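Local coordinates for protein first ORF in transposon ISC1904 (Sulfolobus solfataricus, PDB 3ILX) that probably takes part in DNA strand exchange, this chain being the resolvase-type domain of a longer recombinase encoded by a transposon, at residues 7-12 and 21-26; 62-67 and 90-95; 70-75 and 99-104. All blocks are in the same frame, centred on the assembly; numbering follows the deposited sequence.

All three interactions lie in the resolvase-type domain, built on a parallel sheet ordered 36-41, 4-11, 64-69, 93-96. Interaction 1 sets helix 19-30 against strand 4-11 and closes before the other two open. Interactions 2 and 3 alternate along the chain: 62-67 runs on into 70-75, and 90-95 into 99-104, so both are made by the same two chain runs, first within the sheet and then beyond it. Centres of interactions 1 and 3 are about 11 Å apart, each about 18 Å from that of interaction 2. Arg10 NH2 and Asp73 O, 2.9 Å apart, probably hydrogen-bond, joining interactions 1 and 3 at a site consistent with the active site of serine recombinases.

Interaction 1: residues 7-12 and 21-26; sequences LYARVS and ANQVKY
Gln23 meets the backbone of Arg10 with both ends of its amide. OE1 accepts from Arg10 N at 2.9 Å (159° at the hydrogen), and NE2 donates to Arg10 O at 3.0 Å. That acceptor lies close to the amide plane of Gln23, whereas Arg10 N stands above the plane, 42° out of it. Water 1 donates to both Tyr8 O and Gln23 OE1, the latter at 2.7 Å, giving OE1 a second bond. Val11 CG1 packs against NE2 at 3.6 Å; the apolar pair is Ala9 CB on Val24 CG2, 3.8 Å. The amide reaches the strand because Gln23 CG is anti to its backbone N (chi1 -172°) and the chain continues extended. Beyond these, helix 19-30 leads from strand 4-11 to strand 36-41 in a beta-alpha-beta crossover, the two short axes 8.1 Å apart. An alanine in place of Gln23 would probably leave Arg10 N and water 1 without this acceptor and open a gap beside Val11. The Arg10 guanidinium separately bonds Ser12 OG and salt-bridges Glu107, in a sequence resembling the serine-recombinase signature. Both protein hydrogen bonds of the amide go to Arg10 main chain, tying helix to strand whatever side chain stands there.

Interaction 2: residues 62-67 and 90-95; sequences NEVSRV and HNCEIV
Among the backbone bonds, Val67 N donates to Glu93 O at 3.0 Å and Val95 N to Val67 O at 2.7 Å, while Glu93 N reaches Ser65 O at a longer 3.2 Å. CA-H...O contacts, such as Ile94 CA to Val67 O, accompany them. Val67 thus bonds to the residues on either side of its partner Ile94, as in a parallel pair; helix 80-89 lies between the two strands in the chain, making a beta-alpha-beta crossover, and strand 93-96 is outermost of the sheet within this chain. Charged side chains meet on the face that bears Arg66 and Glu93. They lie side by side, and the bend at chi3 (-79°) places Arg66 NE near Glu93 OE1, 2.8 Å away, a salt bridge whose hydrogen bond is weak (126°). The guanidinium and carboxylate planes are nearly perpendicular. Apolar contact centres on Cys92 SG, 3.7 Å from Val64 CG1 and 4.1 Å from Val67 CG2. Polar contact closes the far end: Asn62, C-prime residue of the Schellman motif ending helix 50-60, accepts at OD1 from His90 ND1 at 2.8 Å, near the ring plane. His90 NE2 hydrogen-bonds His90 NE2 of the second subunit.

Interaction 3: residues 70-75 and 99-104; sequences AYPDRL and QEDKTP
Tyr71 lays its ring against the backbone of residues 101-102. Its CG occupies the crowded position between backbone N and carbonyl carbon (chi1 39°), and the ring comes to lie with Lys102 N 3.4 Å above its plane, over the centre. Lys102 CB adds an off-centre CH-pi contact, 4.2 Å from the ring centroid. Arg74 CG covers the opposite face, toward the rim, while Tyr71 OH sits 3.3 Å above the guanidinium plane of Arg74, whose NH1 hydrogen-bonds Arg10 O and NH2 salt-bridges Glu107. Asp101 turns its CG beside its own backbone N, and OD1 accepts from Asp73 N at 2.8 Å in a nearly straight bond, on the syn side but tilted out of the carboxylate plane. The same OD1 touches Pro72 CD at 3.2 Å. Asp73 CG likewise lies between backbone N and carbonyl carbon (chi1 89°), and OD2 accepts from Thr103 OG1; the modelled 2.5 Å is doubtful. The Asp73 and Asp101 carboxylates stack, planes 21° apart, though the exact turn of Asp73 is less certain; both are acidic, a pairing probably unfavourable without positive charge such as Arg77, which salt-bridges Asp73 OD2. Asp-Arg-Leu-Val-Arg from Asp73 resembles a serine-recombinase active-site motif. Pro72 and Leu75 pack on Phe80 of helix 80-89, Pro72 also touches Val96 of the edge strand, and Pro104 stands at the N-cap position of helix 105-125.

Interaction 1: residues 7-12 and 21-26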
# COMPACT_ATOMS: atom_id res chain seq x y z
N LEU A 7 1.09 9.16 19.45
CA LEU A 7 1.55 10.05 18.39
C LEU A 7 2.53 9.29 17.49
O LEU A 7 3.44 8.63 17.97
CB LEU A 7 2.21 11.29 18.97
CG LEU A 7 1.43 11.97 20.09
CD1 LEU A 7 2.18 13.17 20.60
CD2 LEU A 7 0.04 12.38 19.62
N TYR A 8 2.31 9.37 16.18
CA TYR A 8 3.22 8.71 15.28
C TYR A 8 3.89 9.75 14.39
O TYR A 8 3.22 10.53 13.72
CB TYR A 8 2.52 7.65 14.43
CG TYR A 8 3.55 6.98 13.53
CD1 TYR A 8 4.32 5.94 14.00
CD2 TYR A 8 3.80 7.46 12.24
CE1 TYR A 8 5.29 5.35 13.22
CE2 TYR A 8 4.78 6.85 11.43
CZ TYR A 8 5.52 5.81 11.93
OH TYR A 8 6.49 5.20 11.12
N ALA A 9 5.22 9.77 14.38
CA ALA A 9 5.92 10.75 13.56
C ALA A 9 6.98 10.05 12.72
O ALA A 9 7.57 9.09 13.16
CB ALA A 9 6.57 11.82 14.43
N ARG A 10 7.23 10.56 11.52
CA ARG A 10 8.15 9.93 10.59
C ARG A 10 8.77 10.97 9.65
O ARG A 10 8.07 11.85 9.15
CB ARG A 10 7.41 8.85 9.74
CG ARG A 10 8.35 7.91 8.89
CD ARG A 10 7.65 7.23 7.68
NE ARG A 10 6.81 8.16 6.88
CZ ARG A 10 7.25 8.87 5.85
NH1 ARG A 10 8.54 8.81 5.48
NH2 ARG A 10 6.41 9.69 5.21
N VAL A 11 10.07 10.84 9.40
CA VAL A 11 10.73 11.53 8.31
C VAL A 11 11.54 10.51 7.50
O VAL A 11 12.01 9.49 8.04
CB VAL A 11 11.66 12.70 8.81
CG1 VAL A 11 10.84 13.79 9.55
CG2 VAL A 11 12.78 12.18 9.70
N SER A 12 11.71 10.78 6.22
CA SER A 12 12.42 9.85 5.36
C SER A 12 13.91 9.91 5.66
O SER A 12 14.58 8.90 5.59
CB SER A 12 12.16 10.14 3.89
OG SER A 12 10.86 9.68 3.55
N ALA A 21 12.23 15.95 15.30
CA ALA A 21 11.98 16.55 16.61
C ALA A 21 10.91 17.63 16.51
O ALA A 21 10.03 17.72 17.37
CB ALA A 21 13.26 17.10 17.25
N ASN A 22 10.96 18.42 15.45
CA ASN A 22 9.94 19.45 15.23
C ASN A 22 8.56 18.89 14.87
O ASN A 22 7.53 19.49 15.18
CB ASN A 22 10.43 20.46 14.20
CG ASN A 22 11.50 21.39 14.76
OD1 ASN A 22 11.44 21.79 15.93
ND2 ASN A 22 12.48 21.73 13.92
N GLN A 23 8.54 17.73 14.23
CA GLN A 23 7.25 17.09 13.93
C GLN A 23 6.62 16.58 15.24
O GLN A 23 5.42 16.73 15.48
CB GLN A 23 7.45 15.93 12.92
CG GLN A 23 6.19 15.30 12.37
CD GLN A 23 6.49 14.19 11.35
OE1 GLN A 23 5.90 13.12 11.40
NE2 GLN A 23 7.44 14.45 10.44
N VAL A 24 7.45 15.95 16.06
CA VAL A 24 6.99 15.47 17.35
C VAL A 24 6.43 16.64 18.19
O VAL A 24 5.33 16.56 18.76
CB VAL A 24 8.14 14.74 18.07
CG1 VAL A 24 7.81 14.51 19.53
CG2 VAL A 24 8.43 13.42 17.33
N LYS A 25 7.17 17.73 18.23
CA LYS A 25 6.79 18.89 19.01
C LYS A 25 5.50 19.47 18.49
O LYS A 25 4.64 19.89 19.28
CB LYS A 25 7.91 19.92 18.94
CG LYS A 25 7.87 21.00 20.01
CD LYS A 25 9.18 21.80 20.05
CE LYS A 25 9.48 22.46 18.70
NZ LYS A 25 8.76 23.77 18.58
N TYR A 26 5.33 19.47 17.17
CA TYR A 26 4.09 19.99 16.61
C TYR A 26 2.90 19.14 17.08
O TYR A 26 1.86 19.67 17.48
CB TYR A 26 4.17 20.07 15.09
CG TYR A 26 2.81 20.25 14.44
CD1 TYR A 26 2.04 21.41 14.67
CD2 TYR A 26 2.28 19.27 13.62
CE1 TYR A 26 0.78 21.56 14.08
CE2 TYR A 26 1.03 19.42 13.02
CZ TYR A 26 0.29 20.56 13.25
OH TYR A 26 -0.94 20.67 12.64
O HOH W 1 3.31 12.95 12.24

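Interaction 2: residues 62-67 and 90-95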
# COMPACT_ATOMS: atom_id res chain seq x y z
N ASN A 62 -5.47 -4.68 20.15
CA ASN A 62 -6.45 -3.90 20.90
C ASN A 62 -5.83 -3.05 22.01
O ASN A 62 -6.42 -2.92 23.06
CB ASN A 62 -7.54 -4.81 21.50
CG ASN A 62 -8.29 -5.58 20.43
OD1 ASN A 62 -8.75 -5.00 19.45
ND2 ASN A 62 -8.37 -6.90 20.58
N GLU A 63 -4.66 -2.50 21.77
CA GLU A 63 -3.99 -1.68 22.80
C GLU A 63 -4.22 -0.17 22.60
O GLU A 63 -3.84 0.64 23.43
CB GLU A 63 -2.49 -1.96 22.82
CG GLU A 63 -2.15 -3.34 23.29
CD GLU A 63 -0.69 -3.69 23.08
OE1 GLU A 63 0.20 -2.96 23.57
OE2 GLU A 63 -0.42 -4.73 22.44
N VAL A 64 -4.86 0.18 21.48
CA VAL A 64 -4.81 1.55 20.98
C VAL A 64 -6.20 2.14 20.82
O VAL A 64 -7.08 1.54 20.19
CB VAL A 64 -4.02 1.66 19.64
CG1 VAL A 64 -3.65 3.11 19.34
CG2 VAL A 64 -2.73 0.84 19.69
N SER A 65 -6.39 3.31 21.40
CA SER A 65 -7.63 4.03 21.25
C SER A 65 -7.53 5.00 20.08
O SER A 65 -8.50 5.20 19.32
CB SER A 65 -7.92 4.81 22.52
OG SER A 65 -8.90 5.82 22.29
N ARG A 66 -6.37 5.62 19.93
CA ARG A 66 -6.23 6.70 18.95
C ARG A 66 -4.76 6.88 18.49
O ARG A 66 -3.84 6.81 19.31
CB ARG A 66 -6.77 7.99 19.60
CG ARG A 66 -6.98 9.09 18.65
CD ARG A 66 -7.65 10.26 19.35
NE ARG A 66 -9.09 10.10 19.55
CZ ARG A 66 -9.86 11.04 20.11
NH1 ARG A 66 -9.32 12.17 20.54
NH2 ARG A 66 -11.16 10.85 20.26
N VAL A 67 -4.55 7.06 17.20
CA VAL A 67 -3.22 7.39 16.67
C VAL A 67 -3.33 8.77 16.03
O VAL A 67 -4.19 8.98 15.18
CB VAL A 67 -2.78 6.46 15.54
CG1 VAL A 67 -1.34 6.81 15.08
CG2 VAL A 67 -2.93 4.98 15.94
N HIS A 90 -10.71 -2.47 15.21
CA HIS A 90 -10.03 -2.59 16.51
C HIS A 90 -10.21 -1.39 17.44
O HIS A 90 -9.33 -1.10 18.27
CB HIS A 90 -8.55 -2.88 16.31
CG HIS A 90 -8.29 -4.28 15.88
ND1 HIS A 90 -8.16 -5.31 16.78
CD2 HIS A 90 -8.18 -4.83 14.65
CE1 HIS A 90 -7.95 -6.43 16.12
NE2 HIS A 90 -7.96 -6.17 14.83
N ASN A 91 -11.34 -0.71 17.27
CA ASN A 91 -11.79 0.35 18.17
C ASN A 91 -10.77 1.46 18.28
O ASN A 91 -10.60 2.09 19.33
CB ASN A 91 -12.17 -0.25 19.54
CG ASN A 91 -13.26 -1.28 19.42
OD1 ASN A 91 -14.27 -1.05 18.74
ND2 ASN A 91 -13.07 -2.44 20.05
N CYS A 92 -10.15 1.73 17.14
CA CYS A 92 -9.08 2.68 17.03
C CYS A 92 -9.43 3.68 15.93
O CYS A 92 -10.00 3.32 14.90
CB CYS A 92 -7.80 1.91 16.68
SG CYS A 92 -6.35 2.92 16.79
N GLU A 93 -9.04 4.92 16.14
CA GLU A 93 -9.28 6.00 15.18
C GLU A 93 -7.93 6.59 14.84
O GLU A 93 -7.10 6.78 15.70
CB GLU A 93 -10.18 7.02 15.87
CG GLU A 93 -9.99 8.45 15.53
CD GLU A 93 -10.83 9.34 16.43
OE1 GLU A 93 -10.92 9.06 17.67
OE2 GLU A 93 -11.43 10.31 15.89
N ILE A 94 -7.66 6.81 13.56
CA ILE A 94 -6.46 7.51 13.13
C ILE A 94 -6.90 8.94 12.96
O ILE A 94 -7.87 9.18 12.27
CB ILE A 94 -5.93 7.03 11.79
CG1 ILE A 94 -5.35 5.62 11.90
CG2 ILE A 94 -4.83 7.94 11.27
CD1 ILE A 94 -5.62 4.85 10.59
N VAL A 95 -6.19 9.86 13.60
CA VAL A 95 -6.40 11.30 13.43
C VAL A 95 -5.21 11.88 12.68
O VAL A 95 -4.05 11.63 13.03
CB VAL A 95 -6.55 12.05 14.78
CG1 VAL A 95 -6.85 13.60 14.55
CG2 VAL A 95 -7.64 11.42 15.59
O HOH W 2 -10.68 -3.23 20.37

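Interaction 3: residues 70-75 and 99-104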
# COMPACT_ATOMS: atom_id res chain seq x y z
N ALA A 70 0.70 13.78 11.64
CA ALA A 70 0.60 15.11 11.01
C ALA A 70 -0.28 15.16 9.74
O ALA A 70 -1.05 16.10 9.51
CB ALA A 70 2.00 15.67 10.74
N TYR A 71 -0.12 14.13 8.91
CA TYR A 71 -0.93 13.92 7.72
C TYR A 71 -0.83 12.45 7.28
O TYR A 71 0.04 11.70 7.79
CB TYR A 71 -0.59 14.93 6.59
CG TYR A 71 0.90 15.23 6.47
CD1 TYR A 71 1.71 14.43 5.65
CD2 TYR A 71 1.49 16.31 7.15
CE1 TYR A 71 3.06 14.69 5.51
CE2 TYR A 71 2.86 16.56 7.03
CZ TYR A 71 3.64 15.73 6.21
OH TYR A 71 5.00 15.93 6.04
N PRO A 72 -1.72 12.02 6.35
CA PRO A 72 -1.83 10.57 6.10
C PRO A 72 -0.52 9.88 5.65
O PRO A 72 -0.22 8.76 6.14
CB PRO A 72 -2.94 10.48 5.02
CG PRO A 72 -3.82 11.77 5.30
CD PRO A 72 -2.76 12.80 5.64
N ASP A 73 0.27 10.53 4.78
CA ASP A 73 1.50 9.87 4.27
C ASP A 73 2.62 9.74 5.31
O ASP A 73 3.61 9.02 5.09
CB ASP A 73 2.00 10.46 2.93
CG ASP A 73 2.95 11.62 3.11
OD1 ASP A 73 3.03 12.18 4.23
OD2 ASP A 73 3.62 12.00 2.11
N ARG A 74 2.44 10.35 6.49
CA ARG A 74 3.32 9.99 7.60
C ARG A 74 3.25 8.49 7.92
O ARG A 74 4.28 7.85 8.20
CB ARG A 74 3.03 10.82 8.85
CG ARG A 74 3.31 12.35 8.68
CD ARG A 74 4.76 12.59 8.22
NE ARG A 74 4.91 12.57 6.77
CZ ARG A 74 6.08 12.70 6.13
NH1 ARG A 74 7.22 12.82 6.82
NH2 ARG A 74 6.11 12.72 4.78
N LEU A 75 2.04 7.92 7.88
CA LEU A 75 1.88 6.49 8.20
C LEU A 75 2.36 5.58 7.09
O LEU A 75 3.14 4.66 7.34
CB LEU A 75 0.42 6.13 8.60
CG LEU A 75 0.18 6.46 10.08
CD1 LEU A 75 -1.34 6.57 10.41
CD2 LEU A 75 0.92 5.46 11.01
N GLN A 99 -5.62 16.88 6.48
CA GLN A 99 -6.09 15.91 5.48
C GLN A 99 -5.10 15.78 4.32
O GLN A 99 -4.88 14.69 3.81
CB GLN A 99 -7.49 16.32 4.94
CG GLN A 99 -8.64 16.09 5.96
CD GLN A 99 -8.87 14.60 6.24
OE1 GLN A 99 -9.02 13.81 5.32
NE2 GLN A 99 -8.92 14.22 7.52
N GLU A 100 -4.52 16.90 3.91
CA GLU A 100 -3.56 16.90 2.80
C GLU A 100 -2.13 16.75 3.29
O GLU A 100 -1.68 17.46 4.21
CB GLU A 100 -3.67 18.18 1.99
CG GLU A 100 -4.73 18.09 0.91
CD GLU A 100 -5.41 19.42 0.65
OE1 GLU A 100 -5.22 20.35 1.47
OE2 GLU A 100 -6.12 19.55 -0.37
N ASP A 101 -1.42 15.87 2.61
CA ASP A 101 0.01 15.66 2.83
C ASP A 101 0.86 16.89 2.51
O ASP A 101 0.63 17.57 1.53
CB ASP A 101 0.48 14.50 1.96
CG ASP A 101 -0.08 13.19 2.42
OD1 ASP A 101 -0.29 13.03 3.65
OD2 ASP A 101 -0.30 12.30 1.57
N LYS A 102 1.85 17.13 3.36
CA LYS A 102 2.79 18.21 3.15
C LYS A 102 4.20 17.65 2.93
O LYS A 102 5.18 18.18 3.42
CB LYS A 102 2.72 19.20 4.34
CG LYS A 102 1.50 20.12 4.31
CD LYS A 102 1.43 20.87 2.95
CE LYS A 102 0.32 21.91 2.88
NZ LYS A 102 -1.05 21.28 2.89
N THR A 103 4.27 16.53 2.23
CA THR A 103 5.53 15.85 1.88
C THR A 103 6.59 16.75 1.25
O THR A 103 6.29 17.47 0.30
CB THR A 103 5.20 14.79 0.86
OG1 THR A 103 3.91 14.25 1.18
CG2 THR A 103 6.23 13.66 0.88
N PRO A 104 7.85 16.71 1.76
CA PRO A 104 8.95 17.40 1.05
C PRO A 104 9.18 16.82 -0.35
O PRO A 104 8.98 15.62 -0.59
CB PRO A 104 10.17 17.10 1.93
CG PRO A 104 9.60 16.77 3.27
CD PRO A 104 8.36 16.01 2.96